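Local coordinates for serine-pyruvate aminotransferase (AgxT) (Sulfolobus solfataricus, PDB 3ZRP), which is a pyridoxal-phosphate-dependent aminotransferase that probably passes the amino group of serine to pyruvate, and perhaps that of alanine to glyoxylate, at residues 62-67 with 93-98; 68-73 with 159-164; 285-290 with 354-359. All coordinates share one frame; numbering follows the deposited sequence.

Contact 1 of 3, residues 62-67 with 93-98; sequences GGTSAM and EQIFKR. With PLP (pyridoxal-5'-phosphate), chain C.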
loop_
_atom_site.group_PDB
_atom_site.type_symbol
_atom_site.label_atom_id
_atom_site.label_comp_id
_atom_site.label_asym_id
_atom_site.label_seq_id
_atom_site.Cartn_x
_atom_site.Cartn_y
_atom_site.Cartn_z
ATOM N N GLY A 62 -0.971 2.387 -5.072
ATOM C CA GLY A 62 -0.540 3.455 -5.967
ATOM C C GLY A 62 -1.460 3.540 -7.161
ATOM O O GLY A 62 -2.591 3.059 -7.121
ATOM N N GLY A 63 -0.966 4.150 -8.229
ATOM C CA GLY A 63 -1.750 4.256 -9.457
ATOM C C GLY A 63 -2.265 2.906 -9.943
ATOM O O GLY A 63 -3.385 2.803 -10.395
ATOM N N THR A 64 -1.435 1.845 -9.873
ATOM C CA THR A 64 -1.911 0.519 -10.347
ATOM C C THR A 64 -3.089 -0.091 -9.514
ATOM O O THR A 64 -4.006 -0.708 -10.081
ATOM C CB THR A 64 -0.703 -0.513 -10.414
ATOM O OG1 THR A 64 0.360 0.109 -11.140
ATOM C CG2 THR A 64 -1.138 -1.783 -11.083
ATOM N N SER A 65 -3.073 0.095 -8.190
ATOM C CA SER A 65 -4.117 -0.464 -7.356
ATOM C C SER A 65 -5.375 0.388 -7.595
ATOM O O SER A 65 -6.443 -0.193 -7.725
ATOM C CB SER A 65 -3.786 -0.499 -5.873
ATOM O OG SER A 65 -3.505 0.764 -5.310
ATOM N N ALA A 66 -5.179 1.680 -7.803
ATOM C CA ALA A 66 -6.339 2.549 -8.136
ATOM C C ALA A 66 -6.956 2.083 -9.458
ATOM O O ALA A 66 -8.166 1.890 -9.555
ATOM C CB ALA A 66 -5.947 4.011 -8.204
ATOM N N MET A 67 -6.136 1.879 -10.474
ATOM C CA MET A 67 -6.653 1.396 -11.770
ATOM C C MET A 67 -7.436 0.085 -11.610
ATOM O O MET A 67 -8.569 -0.030 -12.087
ATOM C CB MET A 67 -5.510 1.211 -12.784
ATOM C CG MET A 67 -4.826 2.512 -13.262
ATOM S SD MET A 67 -3.231 2.162 -14.064
ATOM C CE MET A 67 -3.752 1.637 -15.726
ATOM N N GLU A 93 -5.230 -2.955 -20.087
ATOM C CA GLU A 93 -5.428 -4.271 -20.719
ATOM C C GLU A 93 -4.829 -5.425 -19.882
ATOM O O GLU A 93 -5.478 -6.471 -19.712
ATOM C CB GLU A 93 -4.852 -4.298 -22.155
ATOM C CG GLU A 93 -5.156 -5.583 -22.897
ATOM C CD GLU A 93 -4.556 -5.679 -24.276
ATOM O OE1 GLU A 93 -3.430 -5.178 -24.508
ATOM O OE2 GLU A 93 -5.227 -6.288 -25.137
ATOM N N GLN A 94 -3.617 -5.227 -19.365
ATOM C CA GLN A 94 -2.961 -6.248 -18.508
ATOM C C GLN A 94 -3.784 -6.549 -17.244
ATOM O O GLN A 94 -3.960 -7.733 -16.883
ATOM C CB GLN A 94 -1.509 -5.871 -18.178
ATOM C CG GLN A 94 -0.613 -5.841 -19.431
ATOM C CD GLN A 94 -0.610 -7.173 -20.147
ATOM O OE1 GLN A 94 -1.117 -7.304 -21.278
ATOM N NE2 GLN A 94 -0.083 -8.197 -19.471
ATOM N N ILE A 95 -4.303 -5.495 -16.609
ATOM C CA ILE A 95 -5.206 -5.628 -15.457
ATOM C C ILE A 95 -6.492 -6.382 -15.849
ATOM O O ILE A 95 -6.836 -7.406 -15.221
ATOM C CB ILE A 95 -5.570 -4.249 -14.842
ATOM C CG1 ILE A 95 -4.336 -3.564 -14.231
ATOM C CG2 ILE A 95 -6.709 -4.372 -13.803
ATOM C CD1 ILE A 95 -4.566 -2.061 -13.885
ATOM N N PHE A 96 -7.164 -5.910 -16.900
ATOM C CA PHE A 96 -8.461 -6.471 -17.265
ATOM C C PHE A 96 -8.395 -7.900 -17.808
ATOM O O PHE A 96 -9.406 -8.580 -17.780
ATOM C CB PHE A 96 -9.259 -5.567 -18.231
ATOM C CG PHE A 96 -9.685 -4.235 -17.642
ATOM C CD1 PHE A 96 -10.259 -4.150 -16.370
ATOM C CD2 PHE A 96 -9.514 -3.058 -18.380
ATOM C CE1 PHE A 96 -10.672 -2.922 -15.839
ATOM C CE2 PHE A 96 -9.922 -1.804 -17.853
ATOM C CZ PHE A 96 -10.485 -1.744 -16.588
ATOM N N LYS A 97 -7.211 -8.352 -18.262
ATOM C CA LYS A 97 -6.985 -9.742 -18.656
ATOM C C LYS A 97 -7.208 -10.703 -17.494
ATOM O O LYS A 97 -7.496 -11.878 -17.703
ATOM C CB LYS A 97 -5.555 -9.939 -19.161
ATOM C CG LYS A 97 -5.339 -9.792 -20.674
ATOM C CD LYS A 97 -3.878 -10.197 -21.015
ATOM C CE LYS A 97 -3.367 -9.609 -22.331
ATOM N NZ LYS A 97 -4.127 -10.107 -23.514
ATOM N N ARG A 98 -7.090 -10.197 -16.267
ATOM C CA ARG A 98 -7.281 -11.016 -15.071
ATOM C C ARG A 98 -8.750 -11.169 -14.684
ATOM O O ARG A 98 -9.062 -11.902 -13.755
ATOM C CB ARG A 98 -6.492 -10.429 -13.894
ATOM C CG ARG A 98 -4.976 -10.284 -14.109
ATOM C CD ARG A 98 -4.329 -11.570 -14.630
ATOM N NE ARG A 98 -4.484 -12.645 -13.651
ATOM C CZ ARG A 98 -4.003 -13.880 -13.777
ATOM N NH1 ARG A 98 -3.319 -14.210 -14.865
ATOM N NH2 ARG A 98 -4.223 -14.786 -12.819
HETATM N N1 PLP C . -0.231 5.253 -14.896
HETATM C C2 PLP C . 0.737 6.165 -15.251
HETATM C C2A PLP C . 0.433 7.154 -16.346
HETATM C C3 PLP C . 1.984 6.188 -14.586
HETATM O O3 PLP C . 2.820 7.035 -14.886
HETATM C C4 PLP C . 2.251 5.281 -13.555
HETATM C C4A PLP C . 3.599 5.358 -12.829
HETATM C C5 PLP C . 1.243 4.345 -13.239
HETATM C C6 PLP C . -0.007 4.350 -13.892
HETATM C C5A PLP C . 1.407 3.308 -12.166
HETATM O O4P PLP C . 1.470 3.847 -10.843
HETATM P P PLP C . 2.107 3.066 -9.619
HETATM O O1P PLP C . 1.925 4.049 -8.506
HETATM O O2P PLP C . 3.525 2.883 -10.047
HETATM O O3P PLP C . 1.300 1.819 -9.536
#

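Contact 2 of 3, residues 68-73 with 159-164; sequences ESVTSL and LIVVDG. With PLP (pyridoxal-5'-phosphate), chain C.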
loop_
_atom_site.group_PDB
_atom_site.type_symbol
_atom_site.label_atom_id
_atom_site.label_comp_id
_atom_site.label_asym_id
_atom_site.label_seq_id
_atom_site.Cartn_x
_atom_site.Cartn_y
_atom_site.Cartn_z
ATOM N N GLU A 68 -6.846 -0.906 -10.933
ATOM C CA GLU A 68 -7.507 -2.194 -10.756
ATOM C C GLU A 68 -8.819 -2.099 -9.948
ATOM O O GLU A 68 -9.794 -2.827 -10.229
ATOM C CB GLU A 68 -6.526 -3.210 -10.139
ATOM C CG GLU A 68 -7.119 -4.618 -9.972
ATOM C CD GLU A 68 -6.021 -5.706 -9.780
ATOM O OE1 GLU A 68 -4.817 -5.372 -9.640
ATOM O OE2 GLU A 68 -6.402 -6.878 -9.742
ATOM N N SER A 69 -8.850 -1.191 -8.972
ATOM C CA SER A 69 -10.055 -0.949 -8.179
ATOM C C SER A 69 -11.287 -0.542 -9.032
ATOM O O SER A 69 -12.413 -0.633 -8.563
ATOM C CB SER A 69 -9.795 0.043 -7.049
ATOM O OG SER A 69 -9.889 1.407 -7.477
ATOM N N VAL A 70 -11.062 -0.093 -10.269
ATOM C CA VAL A 70 -12.160 0.219 -11.218
ATOM C C VAL A 70 -12.993 -1.034 -11.545
ATOM O O VAL A 70 -14.174 -0.941 -11.872
ATOM C CB VAL A 70 -11.628 0.949 -12.481
ATOM C CG1 VAL A 70 -12.717 1.079 -13.550
ATOM C CG2 VAL A 70 -11.027 2.331 -12.107
ATOM N N THR A 71 -12.414 -2.225 -11.367
ATOM C CA THR A 71 -13.203 -3.484 -11.454
ATOM C C THR A 71 -14.426 -3.525 -10.499
ATOM O O THR A 71 -15.349 -4.345 -10.704
ATOM C CB THR A 71 -12.321 -4.735 -11.265
ATOM O OG1 THR A 71 -11.679 -4.685 -9.979
ATOM C CG2 THR A 71 -11.295 -4.798 -12.396
ATOM N N SER A 72 -14.419 -2.641 -9.484
ATOM C CA SER A 72 -15.517 -2.458 -8.527
ATOM C C SER A 72 -16.794 -1.994 -9.234
ATOM O O SER A 72 -17.906 -2.086 -8.665
ATOM C CB SER A 72 -15.142 -1.406 -7.468
ATOM O OG SER A 72 -14.004 -1.800 -6.673
ATOM N N LEU A 73 -16.633 -1.470 -10.450
ATOM C CA LEU A 73 -17.762 -0.921 -11.227
ATOM C C LEU A 73 -18.220 -1.845 -12.359
ATOM O O LEU A 73 -19.066 -1.462 -13.196
ATOM C CB LEU A 73 -17.382 0.465 -11.781
ATOM C CG LEU A 73 -17.020 1.521 -10.721
ATOM C CD1 LEU A 73 -16.591 2.810 -11.401
ATOM C CD2 LEU A 73 -18.162 1.795 -9.718
ATOM N N LEU A 159 -19.701 4.522 -18.760
ATOM C CA LEU A 159 -18.682 4.951 -17.787
ATOM C C LEU A 159 -17.393 5.394 -18.467
ATOM O O LEU A 159 -16.945 4.760 -19.411
ATOM C CB LEU A 159 -18.369 3.813 -16.795
ATOM C CG LEU A 159 -19.461 3.346 -15.836
ATOM C CD1 LEU A 159 -19.011 2.070 -15.060
ATOM C CD2 LEU A 159 -19.839 4.464 -14.858
ATOM N N ILE A 160 -16.797 6.480 -17.972
ATOM C CA ILE A 160 -15.481 6.924 -18.470
ATOM C C ILE A 160 -14.506 7.073 -17.294
ATOM O O ILE A 160 -14.818 7.734 -16.304
ATOM C CB ILE A 160 -15.606 8.260 -19.264
ATOM C CG1 ILE A 160 -16.549 8.079 -20.477
ATOM C CG2 ILE A 160 -14.255 8.727 -19.819
ATOM C CD1 ILE A 160 -16.947 9.418 -21.095
ATOM N N VAL A 161 -13.360 6.408 -17.420
ATOM C CA VAL A 161 -12.310 6.463 -16.417
ATOM C C VAL A 161 -11.050 7.064 -17.035
ATOM O O VAL A 161 -10.714 6.790 -18.207
ATOM C CB VAL A 161 -12.042 5.070 -15.742
ATOM C CG1 VAL A 161 -13.360 4.428 -15.275
ATOM C CG2 VAL A 161 -11.271 4.117 -16.661
ATOM N N VAL A 162 -10.361 7.894 -16.258
ATOM C CA VAL A 162 -9.125 8.533 -16.744
ATOM C C VAL A 162 -8.008 8.270 -15.760
ATOM O O VAL A 162 -8.145 8.562 -14.577
ATOM C CB VAL A 162 -9.275 10.064 -16.902
ATOM C CG1 VAL A 162 -7.988 10.691 -17.446
ATOM C CG2 VAL A 162 -10.510 10.425 -17.808
ATOM N N ASP A 163 -6.925 7.666 -16.249
ATOM C CA ASP A 163 -5.707 7.529 -15.482
ATOM C C ASP A 163 -4.953 8.863 -15.546
ATOM O O ASP A 163 -4.346 9.189 -16.578
ATOM C CB ASP A 163 -4.885 6.380 -16.082
ATOM C CG ASP A 163 -3.421 6.348 -15.603
ATOM O OD1 ASP A 163 -2.992 7.079 -14.693
ATOM O OD2 ASP A 163 -2.665 5.569 -16.198
ATOM N N GLY A 164 -5.045 9.639 -14.455
ATOM C CA GLY A 164 -4.286 10.877 -14.267
ATOM C C GLY A 164 -3.108 10.772 -13.309
ATOM O O GLY A 164 -2.734 11.751 -12.673
HETATM N N1 PLP C . -0.231 5.253 -14.896
HETATM C C2 PLP C . 0.737 6.165 -15.251
HETATM C C2A PLP C . 0.433 7.154 -16.346
HETATM C C3 PLP C . 1.984 6.188 -14.586
HETATM O O3 PLP C . 2.820 7.035 -14.886
HETATM C C4 PLP C . 2.251 5.281 -13.555
HETATM C C4A PLP C . 3.599 5.358 -12.829
HETATM C C5 PLP C . 1.243 4.345 -13.239
HETATM C C6 PLP C . -0.007 4.350 -13.892
HETATM C C5A PLP C . 1.407 3.308 -12.166
HETATM O O4P PLP C . 1.470 3.847 -10.843
HETATM P P PLP C . 2.107 3.066 -9.619
HETATM O O1P PLP C . 1.925 4.049 -8.506
HETATM O O2P PLP C . 3.525 2.883 -10.047
HETATM O O3P PLP C . 1.300 1.819 -9.536
#

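Contact 3 of 3, residues 285-290 with 354-359; sequences LGLEIV and SVIERT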
loop_
_atom_site.group_PDB
_atom_site.type_symbol
_atom_site.label_atom_id
_atom_site.label_comp_id
_atom_site.label_asym_id
_atom_site.label_seq_id
_atom_site.Cartn_x
_atom_site.Cartn_y
_atom_site.Cartn_z
ATOM N N LEU A 285 18.925 23.037 -28.736
ATOM C CA LEU A 285 20.063 22.105 -28.781
ATOM C C LEU A 285 20.039 21.263 -30.056
ATOM O O LEU A 285 21.005 20.546 -30.368
ATOM C CB LEU A 285 20.084 21.186 -27.550
ATOM C CG LEU A 285 20.653 21.709 -26.212
ATOM C CD1 LEU A 285 20.370 20.744 -25.038
ATOM C CD2 LEU A 285 22.126 22.002 -26.285
ATOM N N GLY A 286 18.923 21.339 -30.781
ATOM C CA GLY A 286 18.706 20.493 -31.957
ATOM C C GLY A 286 18.332 19.064 -31.604
ATOM O O GLY A 286 18.567 18.158 -32.394
ATOM N N LEU A 287 17.742 18.864 -30.424
ATOM C CA LEU A 287 17.255 17.545 -30.008
ATOM C C LEU A 287 15.770 17.360 -30.350
ATOM O O LEU A 287 14.973 18.308 -30.277
ATOM C CB LEU A 287 17.495 17.317 -28.507
ATOM C CG LEU A 287 18.955 17.239 -28.031
ATOM C CD1 LEU A 287 19.059 17.423 -26.506
ATOM C CD2 LEU A 287 19.604 15.936 -28.487
ATOM N N GLU A 288 15.424 16.129 -30.727
ATOM C CA GLU A 288 14.066 15.754 -31.117
ATOM C C GLU A 288 13.284 15.182 -29.927
ATOM O O GLU A 288 13.803 14.361 -29.179
ATOM C CB GLU A 288 14.121 14.711 -32.236
ATOM C CG GLU A 288 12.792 14.442 -32.941
ATOM C CD GLU A 288 12.897 13.364 -34.027
ATOM O OE1 GLU A 288 14.029 13.053 -34.461
ATOM O OE2 GLU A 288 11.844 12.837 -34.452
ATOM N N ILE A 289 12.035 15.623 -29.785
ATOM C CA ILE A 289 11.143 15.142 -28.722
ATOM C C ILE A 289 10.421 13.850 -29.172
ATOM O O ILE A 289 10.084 13.694 -30.353
ATOM C CB ILE A 289 10.169 16.266 -28.308
ATOM C CG1 ILE A 289 10.965 17.429 -27.672
ATOM C CG2 ILE A 289 9.100 15.760 -27.346
ATOM C CD1 ILE A 289 10.141 18.707 -27.423
ATOM N N VAL A 290 10.207 12.914 -28.245
ATOM C CA VAL A 290 9.534 11.642 -28.572
ATOM C C VAL A 290 8.080 11.866 -29.031
ATOM O O VAL A 290 7.671 11.338 -30.075
ATOM C CB VAL A 290 9.581 10.644 -27.392
ATOM C CG1 VAL A 290 8.607 9.477 -27.613
ATOM C CG2 VAL A 290 10.982 10.111 -27.236
ATOM N N SER A 354 21.364 22.676 -18.841
ATOM C CA SER A 354 22.804 22.805 -18.624
ATOM C C SER A 354 23.447 21.433 -18.532
ATOM O O SER A 354 24.438 21.152 -19.213
ATOM C CB SER A 354 23.102 23.599 -17.353
ATOM O OG SER A 354 24.497 23.670 -17.135
ATOM N N VAL A 355 22.869 20.578 -17.691
ATOM C CA VAL A 355 23.389 19.223 -17.465
ATOM C C VAL A 355 23.275 18.389 -18.733
ATOM O O VAL A 355 24.183 17.621 -19.065
ATOM C CB VAL A 355 22.686 18.532 -16.264
ATOM C CG1 VAL A 355 23.132 17.105 -16.101
ATOM C CG2 VAL A 355 22.978 19.294 -14.982
ATOM N N ILE A 356 22.164 18.538 -19.447
ATOM C CA ILE A 356 22.002 17.800 -20.698
ATOM C C ILE A 356 23.095 18.210 -21.708
ATOM O O ILE A 356 23.726 17.347 -22.337
ATOM C CB ILE A 356 20.571 17.909 -21.254
ATOM C CG1 ILE A 356 19.628 17.046 -20.394
ATOM C CG2 ILE A 356 20.518 17.428 -22.708
ATOM C CD1 ILE A 356 18.173 17.478 -20.448
ATOM N N GLU A 357 23.329 19.514 -21.827
ATOM C CA GLU A 357 24.352 20.017 -22.750
ATOM C C GLU A 357 25.735 19.423 -22.463
ATOM O O GLU A 357 26.345 18.827 -23.356
ATOM C CB GLU A 357 24.384 21.548 -22.776
ATOM C CG GLU A 357 25.287 22.112 -23.862
ATOM C CD GLU A 357 24.982 23.553 -24.213
ATOM O OE1 GLU A 357 23.826 24.007 -24.063
ATOM O OE2 GLU A 357 25.920 24.242 -24.663
ATOM N N ARG A 358 26.209 19.537 -21.222
ATOM C CA ARG A 358 27.566 19.065 -20.916
ATOM C C ARG A 358 27.724 17.542 -20.897
ATOM O O ARG A 358 28.819 17.013 -21.145
ATOM C CB ARG A 358 28.159 19.742 -19.673
ATOM C CG ARG A 358 27.352 19.683 -18.417
ATOM C CD ARG A 358 27.833 20.785 -17.500
ATOM N NE ARG A 358 27.581 20.479 -16.096
ATOM C CZ ARG A 358 26.730 21.137 -15.318
ATOM N NH1 ARG A 358 26.035 22.158 -15.796
ATOM N NH2 ARG A 358 26.587 20.774 -14.048
ATOM N N THR A 359 26.628 16.832 -20.653
ATOM C CA THR A 359 26.669 15.382 -20.697
ATOM C C THR A 359 26.737 14.883 -22.157
ATOM O O THR A 359 27.530 13.987 -22.481
ATOM C CB THR A 359 25.487 14.766 -19.928
ATOM O OG1 THR A 359 25.429 15.343 -18.621
ATOM C CG2 THR A 359 25.635 13.258 -19.805
#

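Contact 1 of 3, residues 62-67 with 93-98
Met67 links the pyridine ring of the cofactor to Ile95: its sulfur lies close to the plane of the ring, on the C6 side, with SD 3.9 Å from PLP C6, while its CB rests on the Ile95 methyl CD1 at 3.6 Å. Neither segment lays a side chain over the ring. As in related aminotransferases, its faces are probably left to pocket residues such as Phe88 and Val165. A second ring, that of Phe96, turns to Thr71, Leu74 and the strand 102-106.

Ile95 reaches between the two helices with its longer branch, and the same CD1 ends 4.1 Å from Thr64 O. A slim branched residue fits here because one methyl fills the space beside a helix backbone. Tyr219 of the second subunit also packs on Ile95.

The start of helix 63-69 grips the phosphate. Gly63 N gives a hydrogen bond to PLP O1P (2.9 Å), and Thr64 N gives one to PLP O3P (2.8 Å, 155° at the hydrogen). Thr64 CG2 stands anti to the backbone N (OG1 at chi1 -50°), which sets the hydroxyl beside that amide; both therefore reach O3P, the OG1 bond being short at 2.5 Å. Arg91 also bonds this hydroxyl. Gly62 and Gly63 suit their places because a CB on either would collide with the phosphate group. One turn on, Ser65 OG accepts an almost straight bond from Gly62 N (3.0 Å, 168°) and also bonds Pro60 O, tying the turn down.

Gln188, Ser166 and Thr138, with Thr243 and Tyr240 of the second subunit, also hydrogen-bond the cofactor. Chemically, an anion sits at a helix amino terminus, whose dipole and N-H groups directed at the phosphate would be expected to stabilise its negative charge.

Contact 2 of 3, residues 68-73 with 159-164
Val70 lays its CG1 methyl on CG1 of Val161, 3.8 Å away, in one of the two conformers modelled for Val161, so the fine detail of this meeting is tentative. CG1 of Val70 stands anti to the backbone N (chi1 171°), which swings it from the helical segment down to the strand. One turn later Leu73 offers its CB to Leu159 CD1 at 4.0 Å, the same methyl lying equally far from Leu73 O. A short valine suits the first level; at the second it is Leu159 whose longer side chain bridges to Leu73.

The side of that segment turned from the strand carries buried hydroxyls, both bonded. Thr71 OG1 gives a 2.7 Å hydrogen bond to Glu68 O, and Ser72 OG gives one of 2.7 Å to Ser69 O; each carbonyl also takes the backbone N-H of the same residue. Small hydroxyl residues can fold back like this in the tighter 3-10 turn; Ser72 OG also bonds the Leu223 amide.

At the far end of the strand Asp163 meets the cofactor: its OD2 lies 2.8 Å from PLP N1, the aspartate-to-pyridine-nitrogen pairing of fold-type I aminotransferases. Its other oxygen, OD1, takes the amide of Val165, which limits rotation of the carboxylate. An alanine here removes both carboxylate oxygens, and the pyridine ring, without an acidic partner at N1, would probably be less firmly oriented, with the Val165 amide short of an acceptor. Glu68 points elsewhere, bonding Tyr99 and the backbone of Tyr219 and Tyr220 of the second subunit.

Strand 157-163 runs parallel between strands 128-134 and 182-186 of the large mixed sheet; Leu130 and Val182 both touch Val70 and Val161, and Ile209 of helix 204-212 packs on Leu73 and Leu159.

Contact 3 of 3, residues 285-290 with 354-359
Leu285 makes the closest part of this contact, setting its CD2 methyl across the extended side chain of Glu357: CD2 is 4.0 Å from Glu357 CG and 3.4 Å from OE1. Glu357 CG stands anti to its backbone N (chi1 -172°), which sends the chain out past the leucine, so the methyl meets both the aliphatic carbons and OE1, while OE2 takes the amide of Gly370. Deeper in, Ile356 CG2 receives two leucine methyls, CD1 of Leu285 and CD1 of Leu287, each 4.1 Å away; Phe325, Phe336 and Ile338 also touch this isoleucine.

Between the two leucines the chain leaves helix 264-284 by a Schellman motif, with Gly286 at positive phi (77°), a conformation that glycine adopts without strain. The turn lets both leucines face helix 346-363, which also packs on strand 335-339 of the three-stranded antiparallel sheet.

The solvent side is looser. Gly286 is exposed and makes no contact with the helix, and Arg358 lies on the helix's outer surface. Glu288 points off to salt bridges with Lys307 and Arg292; it binds calcium in a crystal structure of this protein, though no metal is bound to it here.

Contacts 1 and 2 share helix 63-69 and continue one another, their centres about 9 Å apart. Ile95 CG2 packs on Glu68 CA at 3.8 Å, and Met67 SD lies 4.1 Å from Asp163 OD2. Between them they hold the cofactor at two ends: contact 1 brings the helix start to the phosphate, contact 2 the strand end to the pyridine nitrogen. In sequence their segments alternate. Contact 3 stands apart, its centre about 34 Å from that of contact 1 and about 37 Å from that of contact 2, with nearest atoms about 19 and 17 Å away, respectively. It lies across the chain's centre from contact 2 and away from the cofactor pocket.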